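Long-range contacts in protein-tyrosine-phosphatase (PDB 2Z72), which removes phosphate from phosphotyrosine by hydrolysis and is active in the cold, probably at a two-zinc centre of the calcineurin-like phosphoesterase type: residues A23-D28 / N42-C47; N29-T34 / T171-P176; K71-L76 / L316-N321; N320-R325 / R332-E337. All coordinates share one frame; numbering follows the deposited sequence.

Interaction 1: residues A23-D28 / N42-C47; sequences AYWICD and NRPEHC
The indole of Trp-25 carries Arg-43 and Pro-44 on one face. CD of Pro-44 stands over the five-membered ring, 3.5 Å from its centroid and 5° off the normal, a CH-pi contact. CA of Arg-43 makes a second one over the six-membered ring, 3.7 Å from that centroid. O of Asn-42 comes obliquely to CZ2 of Trp-25 at 3.2 Å. At the pyrrole corner NE1 is hydrogen-bonded to Thr-34 OG1 on strand 30-35, which helps to fix the turn of the ring. CG of Trp-25, anti to the carbonyl carbon (chi1 -50°), lies 3.7 Å from Pro-44 CD. Two residues along the strand, Cys-27 SG is joined to Cys-47 SG by a disulfide of 2.0 Å, with chi3 of -86°. Beside it, CB of Cys-27 touches His-46 O at 3.5 Å. An alanine at Trp-25 would probably leave Pro-44 CD and Arg-43 CA without their aromatic platform and open a gap behind them. The contact ties the loop after strand 40-41 to the middle strand of the N-terminal three-stranded sheet. The disulfide fixes the spacing of loop and strand at Cys-27, and the indole face supports Arg-43 and Pro-44.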
loop_
_atom_site.group_PDB
_atom_site.type_symbol
_atom_site.label_atom_id
_atom_site.label_comp_id
_atom_site.label_asym_id
_atom_site.label_seq_id
_atom_site.Cartn_x
_atom_site.Cartn_y
_atom_site.Cartn_z
ATOM N N ALA A 23 -18.320 -15.066 0.460
ATOM C CA ALA A 23 -18.095 -13.856 1.211
ATOM C C ALA A 23 -18.666 -13.979 2.632
ATOM O O ALA A 23 -19.833 -14.382 2.810
ATOM C CB ALA A 23 -18.714 -12.662 0.503
ATOM N N TYR A 24 -17.858 -13.572 3.602
ATOM C CA TYR A 24 -18.210 -13.483 4.991
ATOM C C TYR A 24 -18.402 -12.005 5.356
ATOM O O TYR A 24 -17.496 -11.199 5.108
ATOM C CB TYR A 24 -17.154 -14.098 5.877
ATOM C CG TYR A 24 -16.967 -15.574 5.706
ATOM C CD1 TYR A 24 -15.929 -16.120 4.973
ATOM C CD2 TYR A 24 -17.804 -16.481 6.229
ATOM C CE1 TYR A 24 -15.787 -17.479 4.839
ATOM C CE2 TYR A 24 -17.669 -17.852 6.073
ATOM C CZ TYR A 24 -16.668 -18.350 5.381
ATOM O OH TYR A 24 -16.521 -19.684 5.217
ATOM N N TRP A 25 -19.521 -11.676 5.972
ATOM C CA TRP A 25 -19.905 -10.324 6.318
ATOM C C TRP A 25 -20.213 -10.274 7.787
ATOM O O TRP A 25 -20.945 -11.149 8.310
ATOM C CB TRP A 25 -21.147 -9.876 5.569
ATOM C CG TRP A 25 -21.126 -10.096 4.097
ATOM C CD1 TRP A 25 -21.414 -11.266 3.447
ATOM C CD2 TRP A 25 -20.821 -9.182 3.052
ATOM N NE1 TRP A 25 -21.300 -11.135 2.118
ATOM C CE2 TRP A 25 -20.941 -9.857 1.807
ATOM C CE3 TRP A 25 -20.459 -7.828 3.029
ATOM C CZ2 TRP A 25 -20.701 -9.211 0.588
ATOM C CZ3 TRP A 25 -20.233 -7.201 1.810
ATOM C CH2 TRP A 25 -20.352 -7.897 0.580
ATOM N N ILE A 26 -19.682 -9.269 8.486
ATOM C CA ILE A 26 -20.122 -8.968 9.844
ATOM C C ILE A 26 -21.173 -7.876 9.762
ATOM O O ILE A 26 -20.883 -6.772 9.327
ATOM C CB ILE A 26 -18.965 -8.504 10.743
ATOM C CG1 ILE A 26 -17.812 -9.454 10.704
ATOM C CG2 ILE A 26 -19.477 -8.311 12.168
ATOM C CD1 ILE A 26 -18.159 -10.925 10.908
ATOM N N CYS A 27 -22.413 -8.238 10.106
ATOM C CA CYS A 27 -23.548 -7.320 10.004
ATOM C C CYS A 27 -24.206 -7.234 11.374
ATOM O O CYS A 27 -24.816 -8.207 11.827
ATOM C CB CYS A 27 -24.524 -7.831 8.949
ATOM S SG CYS A 27 -23.801 -8.226 7.371
ATOM N N ASP A 28 -24.067 -6.134 12.085
ATOM C CA ASP A 28 -24.666 -5.967 13.425
ATOM C C ASP A 28 -24.179 -7.059 14.346
ATOM O O ASP A 28 -25.005 -7.641 15.093
ATOM C CB ASP A 28 -26.174 -5.983 13.337
ATOM C CG ASP A 28 -26.926 -5.221 14.411
ATOM O OD1 ASP A 28 -26.382 -4.441 15.211
ATOM O OD2 ASP A 28 -28.152 -5.459 14.380
ATOM N N ASN A 42 -21.888 -9.007 -3.572
ATOM C CA ASN A 42 -23.041 -8.227 -3.177
ATOM C C ASN A 42 -23.340 -8.411 -1.703
ATOM O O ASN A 42 -23.368 -9.534 -1.198
ATOM C CB ASN A 42 -24.294 -8.629 -3.964
ATOM C CG ASN A 42 -24.175 -8.154 -5.404
ATOM O OD1 ASN A 42 -23.450 -7.203 -5.712
ATOM N ND2 ASN A 42 -24.914 -8.864 -6.233
ATOM N N ARG A 43 -23.600 -7.284 -1.039
ATOM C CA ARG A 43 -23.835 -7.317 0.406
ATOM C C ARG A 43 -25.218 -7.817 0.651
ATOM O O ARG A 43 -26.189 -7.493 -0.026
ATOM C CB ARG A 43 -23.653 -5.860 0.869
ATOM C CG ARG A 43 -24.042 -5.486 2.192
ATOM C CD ARG A 43 -24.510 -4.050 2.353
ATOM N NE ARG A 43 -23.884 -3.078 1.602
ATOM C CZ ARG A 43 -24.126 -2.142 0.731
ATOM N NH1 ARG A 43 -25.312 -1.840 0.242
ATOM N NH2 ARG A 43 -23.114 -1.405 0.280
ATOM N N PRO A 44 -25.414 -8.622 1.680
ATOM C CA PRO A 44 -26.777 -8.934 2.041
ATOM C C PRO A 44 -27.536 -7.748 2.625
ATOM O O PRO A 44 -26.997 -6.680 2.913
ATOM C CB PRO A 44 -26.512 -9.910 3.160
ATOM C CG PRO A 44 -25.088 -10.014 3.501
ATOM C CD PRO A 44 -24.383 -9.184 2.547
ATOM N N GLU A 45 -28.845 -7.966 2.781
ATOM C CA GLU A 45 -29.647 -6.912 3.461
ATOM C C GLU A 45 -29.224 -6.761 4.904
ATOM O O GLU A 45 -28.618 -7.586 5.611
ATOM C CB GLU A 45 -31.121 -7.296 3.248
ATOM C CG GLU A 45 -31.676 -7.072 1.840
ATOM C CD GLU A 45 -33.025 -7.722 1.651
ATOM O OE1 GLU A 45 -33.092 -8.921 2.052
ATOM O OE2 GLU A 45 -33.995 -7.129 1.146
ATOM N N HIS A 46 -29.568 -5.661 5.536
ATOM C CA HIS A 46 -29.283 -5.465 6.935
ATOM C C HIS A 46 -27.763 -5.439 7.164
ATOM O O HIS A 46 -27.393 -5.877 8.244
ATOM C CB HIS A 46 -29.868 -6.513 7.897
ATOM C CG HIS A 46 -31.166 -7.186 7.698
ATOM N ND1 HIS A 46 -31.436 -8.477 8.153
ATOM C CD2 HIS A 46 -32.323 -6.753 7.107
ATOM C CE1 HIS A 46 -32.675 -8.761 7.829
ATOM N NE2 HIS A 46 -33.241 -7.750 7.193
ATOM N N CYS A 47 -27.029 -4.988 6.169
ATOM C CA CYS A 47 -25.591 -4.982 6.384
ATOM C C CYS A 47 -24.863 -3.659 6.130
ATOM O O CYS A 47 -23.750 -3.675 5.600
ATOM C CB CYS A 47 -25.041 -6.106 5.470
ATOM S SG CYS A 47 -23.564 -6.557 6.371
#

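Interaction 2: residues N29-T34 / T171-P176; sequences NRLKTT and TLINRP
Leu-172 meets three consecutive residues of the edge strand and its approach. Its CD1 lies 3.5 Å from Asn-29 O. Its CD2 touches NH1 of Arg-30 at 3.7 Å, and the two side chains cross at about a right angle. The Arg-30 chain is bent at chi2 (-85°) and chi3 (76°), and its end comes nearer to the helix than its CB does. Leu-31 points its CB at the helix end, 4.2 Å from CB of Leu-172. CD2 of Leu-31 rests 3.5 Å from Leu-172 O. The other branch, CD1, packs across CG1 of Ile-173 at 3.9 Å. This first shell is van der Waals packing, with leucine methyls also against the carbonyls of Asn-29 and Leu-172.

Further out, Arg-175 NE gives a 3.0 Å bond to Ile-173 O, which lies in the guanidinium plane. NH2 adds a weak second bond. Ile-173 also packs on Tyr-24 and Tyr-12, and so reaches all three strands of the sheet. Asn-29 OD1 accepts a hydrogen bond from Glu-7 N. Asn-174, with positive phi, is C-prime of the Schellman motif ending helix 166-172. This capped helix end packs on one face of the small N-terminal antiparallel sheet, here at its outer strand 30-35.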
loop_
_atom_site.group_PDB
_atom_site.type_symbol
_atom_site.label_atom_id
_atom_site.label_comp_id
_atom_site.label_asym_id
_atom_site.label_seq_id
_atom_site.Cartn_x
_atom_site.Cartn_y
_atom_site.Cartn_z
ATOM N N ASN A 29 -22.910 -7.322 14.385
ATOM C CA ASN A 29 -22.264 -8.281 15.269
ATOM C C ASN A 29 -22.729 -9.729 15.056
ATOM O O ASN A 29 -22.551 -10.573 15.934
ATOM C CB ASN A 29 -22.325 -7.968 16.759
ATOM C CG ASN A 29 -21.235 -6.999 17.208
ATOM O OD1 ASN A 29 -20.466 -6.497 16.376
ATOM N ND2 ASN A 29 -21.188 -6.683 18.500
ATOM N N ARG A 30 -23.203 -10.036 13.857
ATOM C CA ARG A 30 -23.571 -11.382 13.529
ATOM C C ARG A 30 -22.942 -11.678 12.152
ATOM O O ARG A 30 -22.692 -10.780 11.343
ATOM C CB ARG A 30 -25.090 -11.539 13.453
ATOM C CG ARG A 30 -25.806 -11.359 14.771
ATOM C CD ARG A 30 -25.912 -12.595 15.677
ATOM N NE ARG A 30 -24.629 -12.883 16.338
ATOM C CZ ARG A 30 -24.079 -12.472 17.453
ATOM N NH1 ARG A 30 -22.867 -12.938 17.789
ATOM N NH2 ARG A 30 -24.788 -11.591 18.176
ATOM N N LEU A 31 -22.683 -12.940 11.868
ATOM C CA LEU A 31 -22.103 -13.345 10.599
ATOM C C LEU A 31 -23.163 -13.664 9.581
ATOM O O LEU A 31 -24.072 -14.433 9.841
ATOM C CB LEU A 31 -21.235 -14.576 10.859
ATOM C CG LEU A 31 -20.492 -15.144 9.643
ATOM C CD1 LEU A 31 -19.565 -14.105 9.006
ATOM C CD2 LEU A 31 -19.731 -16.405 10.016
ATOM N N LYS A 32 -22.958 -13.154 8.389
ATOM C CA LYS A 32 -23.688 -13.547 7.200
ATOM C C LYS A 32 -22.687 -14.098 6.196
ATOM O O LYS A 32 -21.621 -13.534 6.015
ATOM C CB LYS A 32 -24.545 -12.447 6.619
ATOM C CG LYS A 32 -25.752 -11.963 7.449
ATOM C CD LYS A 32 -26.690 -11.056 6.664
ATOM C CE LYS A 32 -27.976 -10.571 7.336
ATOM N NZ LYS A 32 -28.944 -9.927 6.375
ATOM N N THR A 33 -23.017 -15.204 5.562
ATOM C CA THR A 33 -22.155 -15.845 4.574
ATOM C C THR A 33 -22.930 -15.966 3.309
ATOM O O THR A 33 -24.042 -16.489 3.277
ATOM C CB THR A 33 -21.753 -17.248 5.075
ATOM O OG1 THR A 33 -21.150 -17.081 6.357
ATOM C CG2 THR A 33 -20.818 -17.910 4.092
ATOM N N THR A 34 -22.358 -15.477 2.179
ATOM C CA THR A 34 -22.993 -15.492 0.903
ATOM C C THR A 34 -22.102 -16.204 -0.134
ATOM O O THR A 34 -20.892 -16.240 -0.030
ATOM C CB THR A 34 -23.357 -14.103 0.393
ATOM O OG1 THR A 34 -22.143 -13.333 0.235
ATOM C CG2 THR A 34 -24.284 -13.388 1.378
ATOM N N THR A 171 -13.588 -13.771 15.855
ATOM C CA THR A 171 -14.452 -14.689 16.665
ATOM C C THR A 171 -15.506 -15.287 15.770
ATOM O O THR A 171 -15.699 -16.519 15.748
ATOM C CB THR A 171 -15.049 -13.928 17.845
ATOM O OG1 THR A 171 -13.990 -13.538 18.728
ATOM C CG2 THR A 171 -15.927 -14.894 18.669
ATOM N N LEU A 172 -16.250 -14.485 15.018
ATOM C CA LEU A 172 -17.397 -14.993 14.255
ATOM C C LEU A 172 -17.017 -15.868 13.088
ATOM O O LEU A 172 -17.693 -16.847 12.821
ATOM C CB LEU A 172 -18.272 -13.833 13.788
ATOM C CG LEU A 172 -18.991 -13.083 14.903
ATOM C CD1 LEU A 172 -19.746 -11.910 14.327
ATOM C CD2 LEU A 172 -19.972 -14.004 15.667
ATOM N N ILE A 173 -15.911 -15.543 12.453
ATOM C CA ILE A 173 -15.385 -16.364 11.344
ATOM C C ILE A 173 -14.478 -17.462 11.851
ATOM O O ILE A 173 -14.000 -18.377 11.117
ATOM C CB ILE A 173 -14.734 -15.465 10.281
ATOM C CG1 ILE A 173 -15.713 -14.423 9.771
ATOM C CG2 ILE A 173 -14.187 -16.214 9.086
ATOM C CD1 ILE A 173 -15.125 -13.266 8.995
ATOM N N ASN A 174 -14.200 -17.414 13.147
ATOM C CA ASN A 174 -13.464 -18.436 13.824
ATOM C C ASN A 174 -12.105 -18.753 13.228
ATOM O O ASN A 174 -11.723 -19.892 12.970
ATOM C CB ASN A 174 -14.357 -19.718 13.946
ATOM C CG ASN A 174 -13.833 -20.650 14.989
ATOM O OD1 ASN A 174 -13.132 -20.287 15.926
ATOM N ND2 ASN A 174 -14.225 -21.905 14.822
ATOM N N ARG A 175 -11.342 -17.687 13.020
ATOM C CA ARG A 175 -9.957 -17.827 12.594
ATOM C C ARG A 175 -9.216 -16.567 12.971
ATOM O O ARG A 175 -9.837 -15.491 13.057
ATOM C CB ARG A 175 -9.844 -18.178 11.164
ATOM C CG ARG A 175 -10.360 -17.119 10.281
ATOM C CD ARG A 175 -10.641 -17.781 8.930
ATOM N NE ARG A 175 -11.922 -18.486 8.893
ATOM C CZ ARG A 175 -12.482 -19.006 7.807
ATOM N NH1 ARG A 175 -11.870 -18.903 6.638
ATOM N NH2 ARG A 175 -13.652 -19.616 7.897
ATOM N N PRO A 176 -7.920 -16.729 13.171
ATOM C CA PRO A 176 -7.132 -15.561 13.586
ATOM C C PRO A 176 -6.975 -14.562 12.460
ATOM O O PRO A 176 -7.180 -14.844 11.264
ATOM C CB PRO A 176 -5.788 -16.121 14.009
ATOM C CG PRO A 176 -5.671 -17.393 13.285
ATOM C CD PRO A 176 -7.066 -17.949 13.142
#

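Interaction 3: residues K71-L76 / L316-N321; sequences KKVVAL and LLLENN
Strand 72-76 pairs antiparallel with strand 316-319, and the contact joins parts of the chain about 240 residues apart within one mixed sheet. Val-73 with Leu-318 and Ala-75 with Leu-316 are hydrogen-bonded pairs. The bond from Leu-318 N to Val-73 O is 2.8 Å long and nearly straight, at 175°. Leu-316 N gives another to Ala-75 O at 2.9 Å. On the face of Val-73 and Leu-318, CB of Val-73 meets CD1 of Leu-318 at 4.0 Å, and Tyr-205 of strand 203-206 covers both. On the face of Val-74 and Leu-317, CD1 of Leu-317 touches Val-73 O at 3.4 Å.

Glu-319 and Lys-72 lie side by side on that same face. OE1 of Glu-319 touches CD of Lys-72 at 3.6 Å, but NZ is 5.2 Å from OE1. The ammonium makes a cation-pi contact with Phe-104 instead. An alanine at Glu-319 would probably leave the aliphatic stem of Lys-72 without the carboxylate beside it and NZ without this opposite charge nearby. Beyond the pairs, a water gives to Lys-71 O and accepts from Asn-320 N (2.8 Å). Backbone bonds and apolar packing therefore hold the pairing, while opposite charge probably acts only at a distance.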
loop_
_atom_site.group_PDB
_atom_site.type_symbol
_atom_site.label_atom_id
_atom_site.label_comp_id
_atom_site.label_asym_id
_atom_site.label_seq_id
_atom_site.Cartn_x
_atom_site.Cartn_y
_atom_site.Cartn_z
ATOM N N LYS A 71 4.172 9.477 -17.712
ATOM C CA LYS A 71 3.994 10.930 -17.712
ATOM C C LYS A 71 3.588 11.488 -16.358
ATOM O O LYS A 71 4.040 12.571 -15.991
ATOM C CB LYS A 71 3.011 11.364 -18.809
ATOM C CG LYS A 71 3.598 11.128 -20.228
ATOM C CD LYS A 71 2.689 11.540 -21.337
ATOM C CE LYS A 71 3.256 11.225 -22.746
ATOM N NZ LYS A 71 3.880 9.866 -22.866
ATOM N N LYS A 72 2.723 10.761 -15.619
ATOM C CA LYS A 72 2.227 11.378 -14.356
ATOM C C LYS A 72 2.099 10.298 -13.312
ATOM O O LYS A 72 1.580 9.210 -13.606
ATOM C CB LYS A 72 1.031 12.231 -14.602
ATOM C CG LYS A 72 -0.258 11.725 -14.711
ATOM C CD LYS A 72 -1.425 12.679 -14.961
ATOM C CE LYS A 72 -2.580 11.694 -15.202
ATOM N NZ LYS A 72 -3.794 12.398 -15.608
ATOM N N VAL A 73 2.548 10.634 -12.146
ATOM C CA VAL A 73 2.542 9.696 -11.005
ATOM C C VAL A 73 2.008 10.464 -9.792
ATOM O O VAL A 73 2.376 11.624 -9.586
ATOM C CB VAL A 73 3.964 9.175 -10.711
ATOM C CG1 VAL A 73 3.952 8.153 -9.548
ATOM C CG2 VAL A 73 4.588 8.501 -11.920
ATOM N N VAL A 74 1.208 9.800 -8.976
ATOM C CA VAL A 74 0.855 10.279 -7.649
ATOM C C VAL A 74 1.271 9.241 -6.629
ATOM O O VAL A 74 1.152 8.024 -6.829
ATOM C CB VAL A 74 -0.662 10.553 -7.714
ATOM C CG1 VAL A 74 -1.500 9.286 -7.903
ATOM C CG2 VAL A 74 -1.099 11.230 -6.442
ATOM N N ALA A 75 1.787 9.701 -5.483
ATOM C CA ALA A 75 2.236 8.800 -4.438
ATOM C C ALA A 75 1.684 9.226 -3.091
ATOM O O ALA A 75 1.549 10.427 -2.802
ATOM C CB ALA A 75 3.760 8.770 -4.386
ATOM N N LEU A 76 1.404 8.245 -2.272
ATOM C CA LEU A 76 0.860 8.428 -0.925
ATOM C C LEU A 76 1.065 7.140 -0.167
ATOM O O LEU A 76 1.450 6.121 -0.723
ATOM C CB LEU A 76 -0.600 8.902 -0.910
ATOM C CG LEU A 76 -1.635 7.861 -1.420
ATOM C CD1 LEU A 76 -3.042 8.377 -1.137
ATOM C CD2 LEU A 76 -1.540 7.579 -2.902
ATOM N N LEU A 316 1.900 13.319 -3.188
ATOM C CA LEU A 316 2.941 13.824 -4.048
ATOM C C LEU A 316 2.543 13.578 -5.492
ATOM O O LEU A 316 2.145 12.461 -5.836
ATOM C CB LEU A 316 4.259 13.093 -3.738
ATOM C CG LEU A 316 5.424 13.356 -4.693
ATOM C CD1 LEU A 316 5.897 14.814 -4.563
ATOM C CD2 LEU A 316 6.552 12.396 -4.412
ATOM N N LEU A 317 2.670 14.595 -6.309
ATOM C CA LEU A 317 2.440 14.515 -7.733
ATOM C C LEU A 317 3.764 14.734 -8.442
ATOM O O LEU A 317 4.455 15.711 -8.152
ATOM C CB LEU A 317 1.422 15.532 -8.170
ATOM C CG LEU A 317 1.104 15.682 -9.649
ATOM C CD1 LEU A 317 0.549 14.439 -10.261
ATOM C CD2 LEU A 317 0.126 16.899 -9.788
ATOM N N LEU A 318 4.080 13.822 -9.362
ATOM C CA LEU A 318 5.306 13.941 -10.200
ATOM C C LEU A 318 4.877 14.021 -11.630
ATOM O O LEU A 318 4.345 13.046 -12.230
ATOM C CB LEU A 318 6.221 12.720 -9.994
ATOM C CG LEU A 318 6.569 12.398 -8.534
ATOM C CD1 LEU A 318 5.629 11.411 -7.876
ATOM C CD2 LEU A 318 7.972 11.832 -8.409
ATOM N N GLU A 319 5.058 15.178 -12.267
ATOM C CA GLU A 319 4.560 15.442 -13.587
ATOM C C GLU A 319 5.321 16.635 -14.172
ATOM O O GLU A 319 5.621 17.543 -13.379
ATOM C CB GLU A 319 3.062 15.798 -13.505
ATOM C CG GLU A 319 2.333 15.911 -14.790
ATOM C CD GLU A 319 0.820 16.082 -14.672
ATOM O OE1 GLU A 319 0.163 15.828 -15.716
ATOM O OE2 GLU A 319 0.356 16.470 -13.564
ATOM N N ASN A 320 5.589 16.611 -15.447
ATOM C CA ASN A 320 6.258 17.740 -16.099
ATOM C C ASN A 320 7.536 18.187 -15.377
ATOM O O ASN A 320 7.846 19.375 -15.342
ATOM C CB ASN A 320 5.313 18.936 -16.165
ATOM C CG ASN A 320 4.031 18.674 -16.931
ATOM O OD1 ASN A 320 4.122 18.066 -18.006
ATOM N ND2 ASN A 320 2.869 19.116 -16.439
ATOM N N ASN A 321 8.289 17.233 -14.879
ATOM C CA ASN A 321 9.561 17.487 -14.215
ATOM C C ASN A 321 9.459 18.379 -13.002
ATOM O O ASN A 321 10.380 19.126 -12.665
ATOM C CB ASN A 321 10.500 18.119 -15.235
ATOM C CG ASN A 321 11.114 16.883 -15.909
ATOM O OD1 ASN A 321 10.893 16.489 -17.056
ATOM N ND2 ASN A 321 11.917 16.298 -15.005
HETATM O O HOH W 1 5.326 14.526 -17.254
#

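Interaction 4: residues N320-R325 / R332-E337; sequences NNRLIR and RETLQE
A beta hairpin with a classic bulge joins strand 322-326 to strands 332-334 and 336-337. Leu-335 and Gln-336 both face Leu-323, and the register shifts by one there. O of Leu-323 accepts from two donors, Leu-335 N at 2.8 Å and Gln-336 N at 3.3 Å, the latter on a lone pair. Leu-323 N answers with a bond to Gln-336 O. Beyond the bulge, Arg-325 and Glu-333 form a hydrogen-bonded pair. The side chains of Leu-323 and Gln-336 run side by side, with CD1 of Leu-323 3.8 Å from CB of Gln-336. Across the other face, CG2 of Ile-324 touches CB of Arg-332 at 3.8 Å.

Arg-322 and Glu-337 also run alongside each other. The salt bridge goes from NE of Arg-322 to OE2 of Glu-337 at 2.8 Å, with OE2 in the guanidinium plane. The carboxylate is turned 61° from that plane. The ion pair of Arg-325 NH1 and Glu-333 OE2 is long, at 3.8 Å, and a water links NH1 to OE1 of Glu-333. NH2 of Arg-325 pairs with Glu-314. The short Arg-322 to Glu-337 pair probably adds to the backbone bonds, while the long, water-linked Arg-325 to Glu-333 pair probably adds less.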
loop_
_atom_site.group_PDB
_atom_site.type_symbol
_atom_site.label_atom_id
_atom_site.label_comp_id
_atom_site.label_asym_id
_atom_site.label_seq_id
_atom_site.Cartn_x
_atom_site.Cartn_y
_atom_site.Cartn_z
ATOM N N ASN A 320 5.589 16.611 -15.447
ATOM C CA ASN A 320 6.258 17.740 -16.099
ATOM C C ASN A 320 7.536 18.187 -15.377
ATOM O O ASN A 320 7.846 19.375 -15.342
ATOM C CB ASN A 320 5.313 18.936 -16.165
ATOM C CG ASN A 320 4.031 18.674 -16.931
ATOM O OD1 ASN A 320 4.122 18.066 -18.006
ATOM N ND2 ASN A 320 2.869 19.116 -16.439
ATOM N N ASN A 321 8.289 17.233 -14.879
ATOM C CA ASN A 321 9.561 17.487 -14.215
ATOM C C ASN A 321 9.459 18.379 -13.002
ATOM O O ASN A 321 10.380 19.126 -12.665
ATOM C CB ASN A 321 10.500 18.119 -15.235
ATOM C CG ASN A 321 11.114 16.883 -15.909
ATOM O OD1 ASN A 321 10.893 16.489 -17.056
ATOM N ND2 ASN A 321 11.917 16.298 -15.005
ATOM N N ARG A 322 8.285 18.293 -12.357
ATOM C CA ARG A 322 8.015 18.943 -11.103
ATOM C C ARG A 322 7.707 17.879 -10.029
ATOM O O ARG A 322 7.167 16.809 -10.373
ATOM C CB ARG A 322 6.848 19.907 -11.149
ATOM C CG ARG A 322 7.104 21.055 -12.115
ATOM C CD ARG A 322 6.039 22.138 -11.823
ATOM N NE ARG A 322 6.146 23.238 -12.721
ATOM C CZ ARG A 322 5.612 23.270 -13.940
ATOM N NH1 ARG A 322 4.927 22.231 -14.434
ATOM N NH2 ARG A 322 5.792 24.371 -14.655
ATOM N N LEU A 323 7.973 18.270 -8.811
ATOM C CA LEU A 323 7.491 17.555 -7.636
ATOM C C LEU A 323 6.510 18.475 -6.940
ATOM O O LEU A 323 6.910 19.582 -6.561
ATOM C CB LEU A 323 8.621 17.181 -6.675
ATOM C CG LEU A 323 9.732 16.332 -7.239
ATOM C CD1 LEU A 323 10.903 16.294 -6.268
ATOM C CD2 LEU A 323 9.185 14.971 -7.542
ATOM N N ILE A 324 5.270 18.032 -6.776
ATOM C CA ILE A 324 4.195 18.876 -6.268
ATOM C C ILE A 324 3.564 18.243 -5.049
ATOM O O ILE A 324 3.208 17.047 -5.080
ATOM C CB ILE A 324 3.150 19.128 -7.345
ATOM C CG1 ILE A 324 3.823 19.872 -8.543
ATOM C CG2 ILE A 324 1.922 19.831 -6.785
ATOM C CD1 ILE A 324 3.112 19.830 -9.837
ATOM N N ARG A 325 3.414 19.005 -3.999
ATOM C CA ARG A 325 2.670 18.646 -2.808
ATOM C C ARG A 325 1.187 18.933 -3.053
ATOM O O ARG A 325 0.823 20.065 -3.337
ATOM C CB ARG A 325 3.206 19.458 -1.633
ATOM C CG ARG A 325 2.428 19.342 -0.330
ATOM C CD ARG A 325 3.115 20.253 0.693
ATOM N NE ARG A 325 2.308 20.384 1.880
ATOM C CZ ARG A 325 2.070 21.419 2.649
ATOM N NH1 ARG A 325 2.637 22.597 2.367
ATOM N NH2 ARG A 325 1.278 21.225 3.671
ATOM N N ARG A 332 -2.263 22.969 -4.073
ATOM C CA ARG A 332 -0.999 22.407 -4.485
ATOM C C ARG A 332 0.125 23.367 -4.161
ATOM O O ARG A 332 -0.088 24.584 -4.331
ATOM C CB ARG A 332 -0.917 22.263 -6.003
ATOM C CG ARG A 332 -2.244 21.890 -6.584
ATOM C CD ARG A 332 -2.229 20.287 -6.146
ATOM N NE ARG A 332 -1.935 19.846 -7.724
ATOM C CZ ARG A 332 -2.981 19.948 -8.528
ATOM N NH1 ARG A 332 -2.899 19.625 -9.828
ATOM N NH2 ARG A 332 -4.229 20.337 -8.155
ATOM N N GLU A 333 1.305 22.882 -3.838
ATOM C CA GLU A 333 2.527 23.654 -3.639
ATOM C C GLU A 333 3.671 22.936 -4.297
ATOM O O GLU A 333 3.888 21.756 -4.060
ATOM C CB GLU A 333 2.786 23.797 -2.132
ATOM C CG GLU A 333 1.669 24.659 -1.567
ATOM C CD GLU A 333 1.844 25.292 -0.234
ATOM O OE1 GLU A 333 0.775 25.473 0.415
ATOM O OE2 GLU A 333 3.021 25.600 0.093
ATOM N N THR A 334 4.451 23.643 -5.068
ATOM C CA THR A 334 5.571 23.004 -5.752
ATOM C C THR A 334 6.735 22.808 -4.782
ATOM O O THR A 334 7.093 23.812 -4.179
ATOM C CB THR A 334 5.989 23.830 -6.987
ATOM O OG1 THR A 334 4.829 23.814 -7.851
ATOM C CG2 THR A 334 7.084 23.173 -7.762
ATOM N N LEU A 335 7.295 21.611 -4.738
ATOM C CA LEU A 335 8.487 21.359 -3.944
ATOM C C LEU A 335 9.751 21.574 -4.731
ATOM O O LEU A 335 10.762 22.077 -4.248
ATOM C CB LEU A 335 8.525 19.941 -3.368
ATOM C CG LEU A 335 7.314 19.533 -2.517
ATOM C CD1 LEU A 335 7.417 18.117 -2.041
ATOM C CD2 LEU A 335 7.166 20.471 -1.327
ATOM N N GLN A 336 9.724 21.157 -6.012
ATOM C CA GLN A 336 10.879 21.223 -6.901
ATOM C C GLN A 336 10.342 21.461 -8.303
ATOM O O GLN A 336 9.409 20.802 -8.752
ATOM C CB GLN A 336 11.768 19.960 -6.867
ATOM C CG GLN A 336 13.155 20.132 -7.481
ATOM C CD GLN A 336 13.956 18.861 -7.474
ATOM O OE1 GLN A 336 13.690 17.967 -8.294
ATOM N NE2 GLN A 336 14.950 18.707 -6.615
ATOM N N GLU A 337 11.009 22.370 -9.038
ATOM C CA GLU A 337 10.674 22.465 -10.471
ATOM C C GLU A 337 11.934 22.546 -11.263
ATOM O O GLU A 337 12.903 23.255 -10.937
ATOM C CB GLU A 337 9.730 23.560 -10.721
ATOM C CG GLU A 337 9.968 24.977 -10.259
ATOM C CD GLU A 337 8.636 25.648 -10.688
ATOM O OE1 GLU A 337 8.281 26.716 -10.154
ATOM O OE2 GLU A 337 7.964 25.041 -11.570
HETATM O O HOH W 2 1.007 24.876 3.396
#

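In the fold
The four contacts form two groups on opposite sides of the chain's centre. Interactions 1 and 2 have centres about 10 Å apart and share the N-terminal three-stranded sheet, through neighbouring strands 22-27 and 30-35. Their segments alternate along the chain. Interactions 3 and 4 have centres about 8 Å apart, share Asn-320 and Asn-321, and lie in one mixed sheet, where strand 315-319 adjoins strand 322-326. The centres of interactions 1 and 3 are about 38 Å apart. Interaction 3 spans most of the chain, while interaction 4 closes locally after it. One pair fastens the N-terminal sheet to loop and helix, the other adds C-terminal strands to the phosphoesterase sheet.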